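Local coordinates for glucose-6-phosphate dehydrogenase (Trypanosoma cruzi, PDB 5AQ1), which catalyses the NADP-dependent oxidation of glucose 6-phosphate to 6-phosphogluconolactone, the entry step of the pentose phosphate pathway, at residues C242-T253 / I362-L373; P342-H350 / G493-S504. All blocks are in the same frame, centred on the assembly; numbering follows the deposited sequence.

Contact 1 (C242-T253 / I362-L373); sequences CVQITFKEKIGT and IIRAGKALEERL. With BG6 (6-O-phosphono-beta-D-glucopyranose), chain F.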
loop_
_atom_site.group_PDB
_atom_site.type_symbol
_atom_site.label_atom_id
_atom_site.label_comp_id
_atom_site.label_asym_id
_atom_site.label_seq_id
_atom_site.Cartn_x
_atom_site.Cartn_y
_atom_site.Cartn_z
ATOM N N CYS B 242 13.338 10.390 -2.561
ATOM C CA CYS B 242 13.780 11.736 -2.894
ATOM C C CYS B 242 13.421 12.104 -4.335
ATOM O O CYS B 242 13.481 11.259 -5.232
ATOM C CB CYS B 242 15.293 11.841 -2.701
ATOM S SG CYS B 242 15.969 13.470 -3.090
ATOM N N VAL B 243 13.051 13.366 -4.548
ATOM C CA VAL B 243 12.747 13.888 -5.884
ATOM C C VAL B 243 13.663 15.071 -6.193
ATOM O O VAL B 243 13.730 16.023 -5.415
ATOM C CB VAL B 243 11.278 14.340 -5.995
ATOM C CG1 VAL B 243 11.007 14.984 -7.348
ATOM C CG2 VAL B 243 10.341 13.163 -5.771
ATOM N N GLN B 244 14.366 15.002 -7.322
ATOM C CA GLN B 244 15.275 16.068 -7.737
ATOM C C GLN B 244 14.837 16.651 -9.076
ATOM O O GLN B 244 14.577 15.912 -10.026
ATOM C CB GLN B 244 16.709 15.549 -7.843
ATOM C CG GLN B 244 17.754 16.656 -7.899
ATOM C CD GLN B 244 19.151 16.145 -8.188
ATOM O OE1 GLN B 244 20.064 16.324 -7.388
ATOM N NE2 GLN B 244 19.322 15.510 -9.337
ATOM N N ILE B 245 14.753 17.978 -9.137
ATOM C CA ILE B 245 14.440 18.699 -10.369
ATOM C C ILE B 245 15.631 19.595 -10.694
ATOM O O ILE B 245 16.018 20.440 -9.881
ATOM C CB ILE B 245 13.155 19.540 -10.221
ATOM C CG1 ILE B 245 11.968 18.638 -9.859
ATOM C CG2 ILE B 245 12.855 20.284 -11.514
ATOM C CD1 ILE B 245 10.732 19.384 -9.400
ATOM N N THR B 246 16.203 19.408 -11.882
ATOM C CA THR B 246 17.488 20.014 -12.233
ATOM C C THR B 246 17.439 20.844 -13.515
ATOM O O THR B 246 16.923 20.400 -14.536
ATOM C CB THR B 246 18.560 18.927 -12.401
ATOM O OG1 THR B 246 18.676 18.192 -11.178
ATOM C CG2 THR B 246 19.909 19.533 -12.768
ATOM N N PHE B 247 18.007 22.046 -13.440
ATOM C CA PHE B 247 18.153 22.940 -14.582
ATOM C C PHE B 247 19.618 23.352 -14.669
ATOM O O PHE B 247 20.178 23.867 -13.705
ATOM C CB PHE B 247 17.246 24.164 -14.405
ATOM C CG PHE B 247 17.527 25.290 -15.361
ATOM C CD1 PHE B 247 18.470 26.264 -15.048
ATOM C CD2 PHE B 247 16.831 25.402 -16.557
ATOM C CE1 PHE B 247 18.727 27.315 -15.917
ATOM C CE2 PHE B 247 17.088 26.453 -17.432
ATOM C CZ PHE B 247 18.032 27.410 -17.109
ATOM N N LYS B 248 20.236 23.108 -15.821
ATOM C CA LYS B 248 21.609 23.544 -16.073
ATOM C C LYS B 248 21.718 24.197 -17.443
ATOM O O LYS B 248 21.034 23.795 -18.383
ATOM C CB LYS B 248 22.571 22.366 -16.033
ATOM C CG LYS B 248 22.558 21.546 -14.759
ATOM C CD LYS B 248 23.699 20.547 -14.816
ATOM C CE LYS B 248 23.616 19.494 -13.729
ATOM N NZ LYS B 248 24.640 18.443 -13.988
ATOM N N GLU B 249 22.580 25.203 -17.539
ATOM C CA GLU B 249 22.904 25.839 -18.812
ATOM C C GLU B 249 24.396 26.102 -18.862
ATOM O O GLU B 249 25.021 26.359 -17.828
ATOM C CB GLU B 249 22.144 27.158 -18.973
ATOM C CG GLU B 249 20.740 27.006 -19.535
ATOM C CD GLU B 249 20.007 28.334 -19.656
ATOM O OE1 GLU B 249 20.499 29.353 -19.128
ATOM O OE2 GLU B 249 18.925 28.365 -20.277
ATOM N N LYS B 250 24.963 26.027 -20.062
ATOM C CA LYS B 250 26.360 26.394 -20.273
ATOM C C LYS B 250 26.484 27.907 -20.409
ATOM O O LYS B 250 27.465 28.496 -19.960
ATOM C CB LYS B 250 26.918 25.711 -21.519
ATOM C CG LYS B 250 26.844 24.193 -21.477
ATOM C CD LYS B 250 27.676 23.559 -22.580
ATOM C CE LYS B 250 29.146 23.484 -22.198
ATOM N NZ LYS B 250 30.024 23.247 -23.379
ATOM N N ILE B 251 25.485 28.530 -21.031
ATOM C CA ILE B 251 25.495 29.978 -21.232
ATOM C C ILE B 251 25.515 30.739 -19.909
ATOM O O ILE B 251 25.033 30.245 -18.887
ATOM C CB ILE B 251 24.297 30.471 -22.079
ATOM C CG1 ILE B 251 22.956 30.063 -21.452
ATOM C CG2 ILE B 251 24.404 29.944 -23.504
ATOM C CD1 ILE B 251 21.782 30.877 -21.958
ATOM N N GLY B 252 26.091 31.937 -19.945
ATOM C CA GLY B 252 26.125 32.828 -18.794
ATOM C C GLY B 252 25.059 33.888 -18.941
ATOM O O GLY B 252 24.078 33.692 -19.657
ATOM N N THR B 253 25.262 35.012 -18.259
ATOM C CA THR B 253 24.324 36.132 -18.275
ATOM C C THR B 253 24.987 37.394 -18.833
ATOM O O THR B 253 24.554 38.509 -18.543
ATOM C CB THR B 253 23.809 36.428 -16.855
ATOM O OG1 THR B 253 24.921 36.674 -15.990
ATOM C CG2 THR B 253 23.010 35.254 -16.314
ATOM N N ILE B 362 14.437 18.325 -4.005
ATOM C CA ILE B 362 15.621 19.102 -4.341
ATOM C C ILE B 362 15.383 19.830 -5.656
ATOM O O ILE B 362 15.230 19.199 -6.701
ATOM C CB ILE B 362 16.871 18.212 -4.511
ATOM C CG1 ILE B 362 17.004 17.201 -3.368
ATOM C CG2 ILE B 362 18.127 19.069 -4.613
ATOM C CD1 ILE B 362 17.075 17.825 -1.994
ATOM N N ILE B 363 15.339 21.155 -5.602
ATOM C CA ILE B 363 15.237 21.972 -6.806
ATOM C C ILE B 363 16.593 22.614 -7.032
ATOM O O ILE B 363 17.097 23.311 -6.149
ATOM C CB ILE B 363 14.203 23.112 -6.664
ATOM C CG1 ILE B 363 12.887 22.613 -6.050
ATOM C CG2 ILE B 363 13.967 23.780 -8.016
ATOM C CD1 ILE B 363 12.011 21.826 -6.996
ATOM N N ARG B 364 17.196 22.381 -8.193
ATOM C CA ARG B 364 18.445 23.062 -8.514
ATOM C C ARG B 364 18.443 23.664 -9.915
ATOM O O ARG B 364 17.875 23.108 -10.856
ATOM C CB ARG B 364 19.653 22.145 -8.299
ATOM C CG ARG B 364 19.599 20.832 -9.047
ATOM C CD ARG B 364 20.809 19.987 -8.705
ATOM N NE ARG B 364 20.961 18.894 -9.657
ATOM C CZ ARG B 364 22.113 18.298 -9.957
ATOM N NH1 ARG B 364 23.254 18.673 -9.382
ATOM N NH2 ARG B 364 22.121 17.318 -10.853
ATOM N N ALA B 365 19.078 24.826 -10.025
ATOM C CA ALA B 365 19.094 25.594 -11.256
ATOM C C ALA B 365 20.343 26.456 -11.281
ATOM O O ALA B 365 20.643 27.152 -10.310
ATOM C CB ALA B 365 17.849 26.465 -11.347
ATOM N N GLY B 366 21.079 26.400 -12.383
ATOM C CA GLY B 366 22.282 27.204 -12.524
ATOM C C GLY B 366 22.638 27.511 -13.962
ATOM O O GLY B 366 22.357 26.722 -14.864
ATOM N N LYS B 367 23.247 28.676 -14.161
ATOM C CA LYS B 367 23.837 29.054 -15.440
ATOM C C LYS B 367 25.355 28.954 -15.310
ATOM O O LYS B 367 25.883 28.849 -14.199
ATOM C CB LYS B 367 23.405 30.471 -15.829
ATOM C CG LYS B 367 21.936 30.578 -16.225
ATOM C CD LYS B 367 21.537 32.009 -16.564
ATOM C CE LYS B 367 20.066 32.121 -16.948
ATOM N NZ LYS B 367 19.811 31.853 -18.393
ATOM N N ALA B 368 26.049 28.971 -16.447
ATOM C CA ALA B 368 27.505 28.813 -16.487
ATOM C C ALA B 368 27.971 27.507 -15.833
ATOM O O ALA B 368 28.922 27.499 -15.047
ATOM C CB ALA B 368 28.190 30.015 -15.846
ATOM N N LEU B 369 27.306 26.405 -16.178
ATOM C CA LEU B 369 27.652 25.083 -15.655
ATOM C C LEU B 369 28.270 24.194 -16.748
ATOM O O LEU B 369 28.457 24.642 -17.876
ATOM C CB LEU B 369 26.410 24.427 -15.045
ATOM C CG LEU B 369 25.838 25.098 -13.794
ATOM C CD1 LEU B 369 24.539 24.420 -13.393
ATOM C CD2 LEU B 369 26.830 25.063 -12.640
ATOM N N GLU B 370 28.596 22.946 -16.406
ATOM C CA GLU B 370 29.260 22.029 -17.354
ATOM C C GLU B 370 28.408 21.548 -18.533
ATOM O O GLU B 370 28.955 21.108 -19.543
ATOM C CB GLU B 370 29.906 20.804 -16.668
ATOM C CG GLU B 370 29.450 20.428 -15.264
ATOM C CD GLU B 370 27.974 20.108 -15.147
ATOM O OE1 GLU B 370 27.573 18.967 -15.454
ATOM O OE2 GLU B 370 27.220 20.995 -14.706
ATOM N N GLU B 371 27.086 21.607 -18.410
ATOM C CA GLU B 371 26.215 21.119 -19.477
ATOM C C GLU B 371 24.872 21.835 -19.510
ATOM O O GLU B 371 24.495 22.530 -18.569
ATOM C CB GLU B 371 25.989 19.602 -19.335
ATOM C CG GLU B 371 25.307 19.170 -18.038
ATOM C CD GLU B 371 24.997 17.679 -17.976
ATOM O OE1 GLU B 371 25.225 16.967 -18.976
ATOM O OE2 GLU B 371 24.517 17.212 -16.917
ATOM N N ARG B 372 24.165 21.655 -20.619
ATOM C CA ARG B 372 22.771 22.045 -20.719
ATOM C C ARG B 372 21.930 20.832 -20.347
ATOM O O ARG B 372 22.096 19.760 -20.926
ATOM C CB ARG B 372 22.443 22.500 -22.139
ATOM C CG ARG B 372 20.980 22.864 -22.341
ATOM C CD ARG B 372 20.802 23.891 -23.450
ATOM N NE ARG B 372 19.395 24.246 -23.633
ATOM C CZ ARG B 372 18.524 23.571 -24.384
ATOM N NH1 ARG B 372 18.890 22.479 -25.054
ATOM N NH2 ARG B 372 17.269 23.997 -24.468
ATOM N N LEU B 373 21.045 20.996 -19.369
ATOM C CA LEU B 373 20.210 19.890 -18.908
ATOM C C LEU B 373 18.930 20.367 -18.249
ATOM O O LEU B 373 18.923 21.354 -17.512
ATOM C CB LEU B 373 20.976 19.018 -17.908
ATOM C CG LEU B 373 20.233 17.800 -17.341
ATOM C CD1 LEU B 373 19.908 16.794 -18.438
ATOM C CD2 LEU B 373 21.049 17.142 -16.243
HETATM C C1 BG6 F . 13.740 31.754 -19.875
HETATM C C2 BG6 F . 14.679 32.357 -18.832
HETATM O O1 BG6 F . 12.387 31.783 -19.404
HETATM O O5 BG6 F . 14.117 30.398 -20.134
HETATM C C3 BG6 F . 16.114 32.257 -19.322
HETATM O O2 BG6 F . 14.336 33.724 -18.582
HETATM C C4 BG6 F . 16.425 30.798 -19.612
HETATM O O3 BG6 F . 17.038 32.768 -18.356
HETATM C C5 BG6 F . 15.445 30.266 -20.650
HETATM O O4 BG6 F . 17.771 30.680 -20.074
HETATM C C6 BG6 F . 15.738 28.809 -20.997
HETATM O O6 BG6 F . 14.704 28.270 -21.820
HETATM P P BG6 F . 14.937 26.883 -22.602
HETATM O O1P BG6 F . 15.337 25.899 -21.527
HETATM O O2P BG6 F . 13.603 26.568 -23.217
HETATM O O3P BG6 F . 16.028 27.217 -23.591
HETATM O O HOH W 1 17.940 25.821 -20.966
HETATM O O HOH W 2 29.561 27.122 -18.653
HETATM O O HOH W 3 21.446 33.945 -19.956
#
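The sugar end of the glucose 6-phosphate pocket is built here, where Glu249 and Lys367 meet just past the ends of two parallel strands of the large mixed beta sheet. Strands 242-248 and 362-366 run side by side in the same direction. Backbone bonds alternate from Ile362 N to Val243 O as far as Glu249 N to Gly366 O. Beyond Gly366 the chain turns back, and Lys248 forms an antiparallel hydrogen-bonded pair with Leu373.

Two rows of side chains line the strands. Ile245 and Ile363 lie alongside each other and touch at their CD1 atoms, 3.7 Å apart. Ala365 CB packs against Phe247 CD1 on the same face, under helix 264-282. On the other face Arg364 NE donates to Thr246 OG1 at 2.8 Å. This bond is straight, 170° at the hydrogen, and lies in the guanidinium plane. Gln244 OE1 lies over one face of that guanidinium, toward its rim, with the amide and guanidinium planes 20° apart. Lys248 CE lies over the opposite face. The Lys248 chain runs extended to a forked salt bridge: NZ is 3.2 Å from Glu371 OE2, and a weak bond goes to Glu370 OE1.

In the pocket Lys367 NZ meets the syn lone pair of Glu249 OE1 at 2.7 Å. A bend at the last torsion of Lys367 (chi4 -86°) turns NZ to the sugar, where it also donates to O3 and O4. The salt bridge ties together two groups that bind the substrate. Asp268 and His273 of helix 264-282 also bind the substrate. Sugar O4 in turn donates to the second carboxylate oxygen, Glu249 OE2, at 2.6 Å.

Contact 2 (P342-H350 / G493-S504); sequences PTFAVLRLH and GPEEAQEFIRIS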
loop_
_atom_site.group_PDB
_atom_site.type_symbol
_atom_site.label_atom_id
_atom_site.label_comp_id
_atom_site.label_asym_id
_atom_site.label_seq_id
_atom_site.Cartn_x
_atom_site.Cartn_y
_atom_site.Cartn_z
ATOM N N PRO B 342 22.304 35.701 -7.323
ATOM C CA PRO B 342 22.692 34.320 -7.537
ATOM C C PRO B 342 22.454 33.869 -8.975
ATOM O O PRO B 342 21.375 34.093 -9.532
ATOM C CB PRO B 342 21.779 33.558 -6.580
ATOM C CG PRO B 342 20.537 34.381 -6.526
ATOM C CD PRO B 342 20.960 35.812 -6.723
ATOM N N THR B 343 23.470 33.244 -9.564
ATOM C CA THR B 343 23.343 32.582 -10.858
ATOM C C THR B 343 23.112 31.076 -10.675
ATOM O O THR B 343 22.834 30.370 -11.646
ATOM C CB THR B 343 24.594 32.814 -11.730
ATOM O OG1 THR B 343 25.743 32.219 -11.110
ATOM C CG2 THR B 343 24.839 34.304 -11.929
ATOM N N PHE B 344 23.222 30.606 -9.428
ATOM C CA PHE B 344 23.070 29.193 -9.078
ATOM C C PHE B 344 22.333 29.060 -7.741
ATOM O O PHE B 344 22.552 29.855 -6.824
ATOM C CB PHE B 344 24.451 28.540 -8.983
ATOM C CG PHE B 344 24.424 27.104 -8.535
ATOM C CD1 PHE B 344 24.398 26.782 -7.181
ATOM C CD2 PHE B 344 24.450 26.070 -9.461
ATOM C CE1 PHE B 344 24.379 25.460 -6.767
ATOM C CE2 PHE B 344 24.433 24.744 -9.049
ATOM C CZ PHE B 344 24.396 24.438 -7.701
ATOM N N ALA B 345 21.471 28.053 -7.625
ATOM C CA ALA B 345 20.760 27.801 -6.373
ATOM C C ALA B 345 20.286 26.356 -6.253
ATOM O O ALA B 345 19.697 25.822 -7.190
ATOM C CB ALA B 345 19.577 28.744 -6.247
ATOM N N VAL B 346 20.559 25.732 -5.107
ATOM C CA VAL B 346 19.938 24.462 -4.738
ATOM C C VAL B 346 19.022 24.720 -3.556
ATOM O O VAL B 346 19.444 25.301 -2.564
ATOM C CB VAL B 346 20.953 23.393 -4.286
ATOM C CG1 VAL B 346 20.252 22.057 -4.080
ATOM C CG2 VAL B 346 22.073 23.242 -5.294
ATOM N N LEU B 347 17.772 24.280 -3.667
ATOM C CA LEU B 347 16.784 24.416 -2.601
ATOM C C LEU B 347 16.323 23.037 -2.154
ATOM O O LEU B 347 16.214 22.129 -2.977
ATOM C CB LEU B 347 15.577 25.210 -3.110
ATOM C CG LEU B 347 15.596 26.732 -2.983
ATOM C CD1 LEU B 347 16.912 27.338 -3.431
ATOM C CD2 LEU B 347 14.445 27.323 -3.778
ATOM N N ARG B 348 16.066 22.880 -0.854
ATOM C CA ARG B 348 15.334 21.721 -0.351
ATOM C C ARG B 348 13.957 22.179 0.110
ATOM O O ARG B 348 13.841 22.990 1.032
ATOM C CB ARG B 348 16.069 21.031 0.802
ATOM C CG ARG B 348 15.285 19.862 1.397
ATOM C CD ARG B 348 16.116 18.993 2.334
ATOM N NE ARG B 348 16.363 19.633 3.630
ATOM C CZ ARG B 348 17.562 19.903 4.154
ATOM N NH1 ARG B 348 18.691 19.590 3.521
ATOM N NH2 ARG B 348 17.632 20.491 5.343
ATOM N N LEU B 349 12.919 21.656 -0.535
ATOM C CA LEU B 349 11.542 21.971 -0.176
ATOM C C LEU B 349 10.851 20.756 0.425
ATOM O O LEU B 349 11.230 19.613 0.160
ATOM C CB LEU B 349 10.765 22.446 -1.405
ATOM C CG LEU B 349 11.384 23.606 -2.189
ATOM C CD1 LEU B 349 10.523 23.940 -3.396
ATOM C CD2 LEU B 349 11.574 24.837 -1.316
ATOM N N HIS B 350 9.838 21.026 1.243
ATOM C CA HIS B 350 8.987 19.995 1.814
ATOM C C HIS B 350 7.546 20.272 1.407
ATOM O O HIS B 350 7.078 21.409 1.498
ATOM C CB HIS B 350 9.100 19.996 3.343
ATOM C CG HIS B 350 10.503 19.854 3.842
ATOM N ND1 HIS B 350 11.210 18.674 3.745
ATOM C CD2 HIS B 350 11.334 20.747 4.430
ATOM C CE1 HIS B 350 12.418 18.844 4.254
ATOM N NE2 HIS B 350 12.517 20.093 4.681
ATOM N N GLY B 493 29.490 23.764 -10.333
ATOM C CA GLY B 493 28.924 24.619 -9.291
ATOM C C GLY B 493 29.754 24.557 -8.025
ATOM O O GLY B 493 30.786 23.885 -7.995
ATOM N N PRO B 494 29.310 25.252 -6.963
ATOM C CA PRO B 494 30.052 25.210 -5.699
ATOM C C PRO B 494 30.049 23.806 -5.087
ATOM O O PRO B 494 29.052 23.090 -5.192
ATOM C CB PRO B 494 29.307 26.208 -4.797
ATOM C CG PRO B 494 28.276 26.873 -5.651
ATOM C CD PRO B 494 28.047 25.999 -6.843
ATOM N N GLU B 495 31.157 23.419 -4.460
ATOM C CA GLU B 495 31.295 22.068 -3.898
ATOM C C GLU B 495 30.255 21.762 -2.822
ATOM O O GLU B 495 29.739 20.644 -2.750
ATOM C CB GLU B 495 32.703 21.849 -3.332
ATOM C CG GLU B 495 33.761 21.619 -4.404
ATOM C CD GLU B 495 35.115 21.230 -3.834
ATOM O OE1 GLU B 495 35.162 20.391 -2.905
ATOM O OE2 GLU B 495 36.136 21.765 -4.316
ATOM N N GLU B 496 29.932 22.761 -2.007
ATOM C CA GLU B 496 29.001 22.558 -0.892
ATOM C C GLU B 496 27.542 22.411 -1.347
ATOM O O GLU B 496 26.684 22.038 -0.550
ATOM C CB GLU B 496 29.158 23.625 0.215
ATOM C CG GLU B 496 29.402 25.062 -0.224
ATOM C CD GLU B 496 30.870 25.388 -0.484
ATOM O OE1 GLU B 496 31.609 25.710 0.475
ATOM O OE2 GLU B 496 31.283 25.323 -1.660
ATOM N N ALA B 497 27.269 22.688 -2.620
ATOM C CA ALA B 497 25.985 22.337 -3.220
ATOM C C ALA B 497 25.815 20.823 -3.283
ATOM O O ALA B 497 24.744 20.306 -2.982
ATOM C CB ALA B 497 25.859 22.940 -4.608
ATOM N N GLN B 498 26.872 20.110 -3.667
ATOM C CA GLN B 498 26.826 18.644 -3.721
ATOM C C GLN B 498 26.683 18.017 -2.341
ATOM O O GLN B 498 25.968 17.032 -2.177
ATOM C CB GLN B 498 28.071 18.075 -4.416
ATOM C CG GLN B 498 28.126 18.339 -5.916
ATOM C CD GLN B 498 26.918 17.787 -6.663
ATOM O OE1 GLN B 498 26.310 16.796 -6.246
ATOM N NE2 GLN B 498 26.564 18.432 -7.772
ATOM N N GLU B 499 27.369 18.586 -1.355
ATOM C CA GLU B 499 27.259 18.106 0.018
ATOM C C GLU B 499 25.857 18.367 0.565
ATOM O O GLU B 499 25.290 17.520 1.251
ATOM C CB GLU B 499 28.325 18.760 0.905
ATOM C CG GLU B 499 28.334 18.294 2.359
ATOM C CD GLU B 499 28.398 16.780 2.517
ATOM O OE1 GLU B 499 28.986 16.095 1.649
ATOM O OE2 GLU B 499 27.860 16.274 3.523
ATOM N N PHE B 500 25.298 19.531 0.246
ATOM C CA PHE B 500 23.923 19.854 0.628
ATOM C C PHE B 500 22.925 18.865 0.023
ATOM O O PHE B 500 21.990 18.437 0.697
ATOM C CB PHE B 500 23.564 21.283 0.213
ATOM C CG PHE B 500 22.139 21.659 0.507
ATOM C CD1 PHE B 500 21.731 21.911 1.808
ATOM C CD2 PHE B 500 21.204 21.756 -0.516
ATOM C CE1 PHE B 500 20.415 22.256 2.086
ATOM C CE2 PHE B 500 19.890 22.101 -0.247
ATOM C CZ PHE B 500 19.494 22.351 1.057
ATOM N N ILE B 501 23.130 18.512 -1.245
ATOM C CA ILE B 501 22.274 17.541 -1.924
ATOM C C ILE B 501 22.370 16.172 -1.251
ATOM O O ILE B 501 21.352 15.512 -1.035
ATOM C CB ILE B 501 22.619 17.428 -3.429
ATOM C CG1 ILE B 501 22.181 18.702 -4.158
ATOM C CG2 ILE B 501 21.935 16.221 -4.063
ATOM C CD1 ILE B 501 22.752 18.856 -5.553
ATOM N N ARG B 502 23.590 15.760 -0.913
ATOM C CA ARG B 502 23.818 14.450 -0.313
ATOM C C ARG B 502 23.112 14.312 1.037
ATOM O O ARG B 502 22.397 13.336 1.257
ATOM C CB ARG B 502 25.316 14.179 -0.153
ATOM C CG ARG B 502 25.650 12.729 0.174
ATOM C CD ARG B 502 27.077 12.571 0.682
ATOM N NE ARG B 502 27.300 13.314 1.921
ATOM C CZ ARG B 502 26.846 12.953 3.123
ATOM N NH1 ARG B 502 26.136 11.839 3.288
ATOM N NH2 ARG B 502 27.108 13.717 4.179
ATOM N N ILE B 503 23.295 15.289 1.926
ATOM C CA ILE B 503 22.671 15.223 3.252
ATOM C C ILE B 503 21.157 15.409 3.173
ATOM O O ILE B 503 20.433 14.988 4.073
ATOM C CB ILE B 503 23.254 16.238 4.269
ATOM C CG1 ILE B 503 22.844 17.681 3.945
ATOM C CG2 ILE B 503 24.767 16.109 4.369
ATOM C CD1 ILE B 503 22.322 18.432 5.153
ATOM N N SER B 504 20.687 16.052 2.104
ATOM C CA SER B 504 19.256 16.223 1.871
ATOM C C SER B 504 18.550 14.904 1.542
ATOM O O SER B 504 17.329 14.815 1.671
ATOM C CB SER B 504 19.003 17.234 0.748
ATOM O OG SER B 504 19.399 18.540 1.126
#
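Strand 344-349 and helix 495-504 run nearly parallel, 14° apart, with their axes 9.3 Å from each other at closest approach. This is alpha/beta packing: the helix lies against one face of the large mixed beta sheet. Phe344, Val346 and Arg348, alternate residues of the strand, point toward it.

Just ahead of the helix, Pro494 CD sits over one face of the Phe344 ring in a CH-pi contact, 3.9 Å from the centroid. Ala497 CB approaches the same ring obliquely, 3.6 Å from Phe344 CE1. The two branches of Val346 divide the next turn. CG2 meets Ala497 CB, while CG1 reaches the edge of the Phe500 ring, 3.7 Å from CD2, and also touches Ile501 CG1.

The Arg348 chain passes obliquely by the Phe500 ring, with its guanidinium plane 24° from the ring plane. A bend at chi3 (74°) brings NH1 toward the helix, while NH2 forms a salt bridge with Glu312. Ser504 OG joins strand and helix: it donates to Phe500 O and accepts from Arg348 NH1 at 2.7 Å, lying in the guanidinium plane.

Both contacts are largely buried and share the large mixed sheet. Strands 361-366 and 344-349 are antiparallel neighbours in it, probably hydrogen-bonded through Leu347 N to Ile363 O and Ala345 N to Ala365 O. Contact 1 pairs strands within the sheet and reaches the substrate. Contact 2 lies farther from the chain centre and sets a helix on one sheet face. Main-chain bonds and salt bridges dominate the first; apolar packing with one side-chain hydrogen bond carries the second. Helix 495-504 serves both: Ile362 CD1 packs on Ser504 CB, and Arg364 NH1 lies against Gln498 NE2, 3.7 Å away.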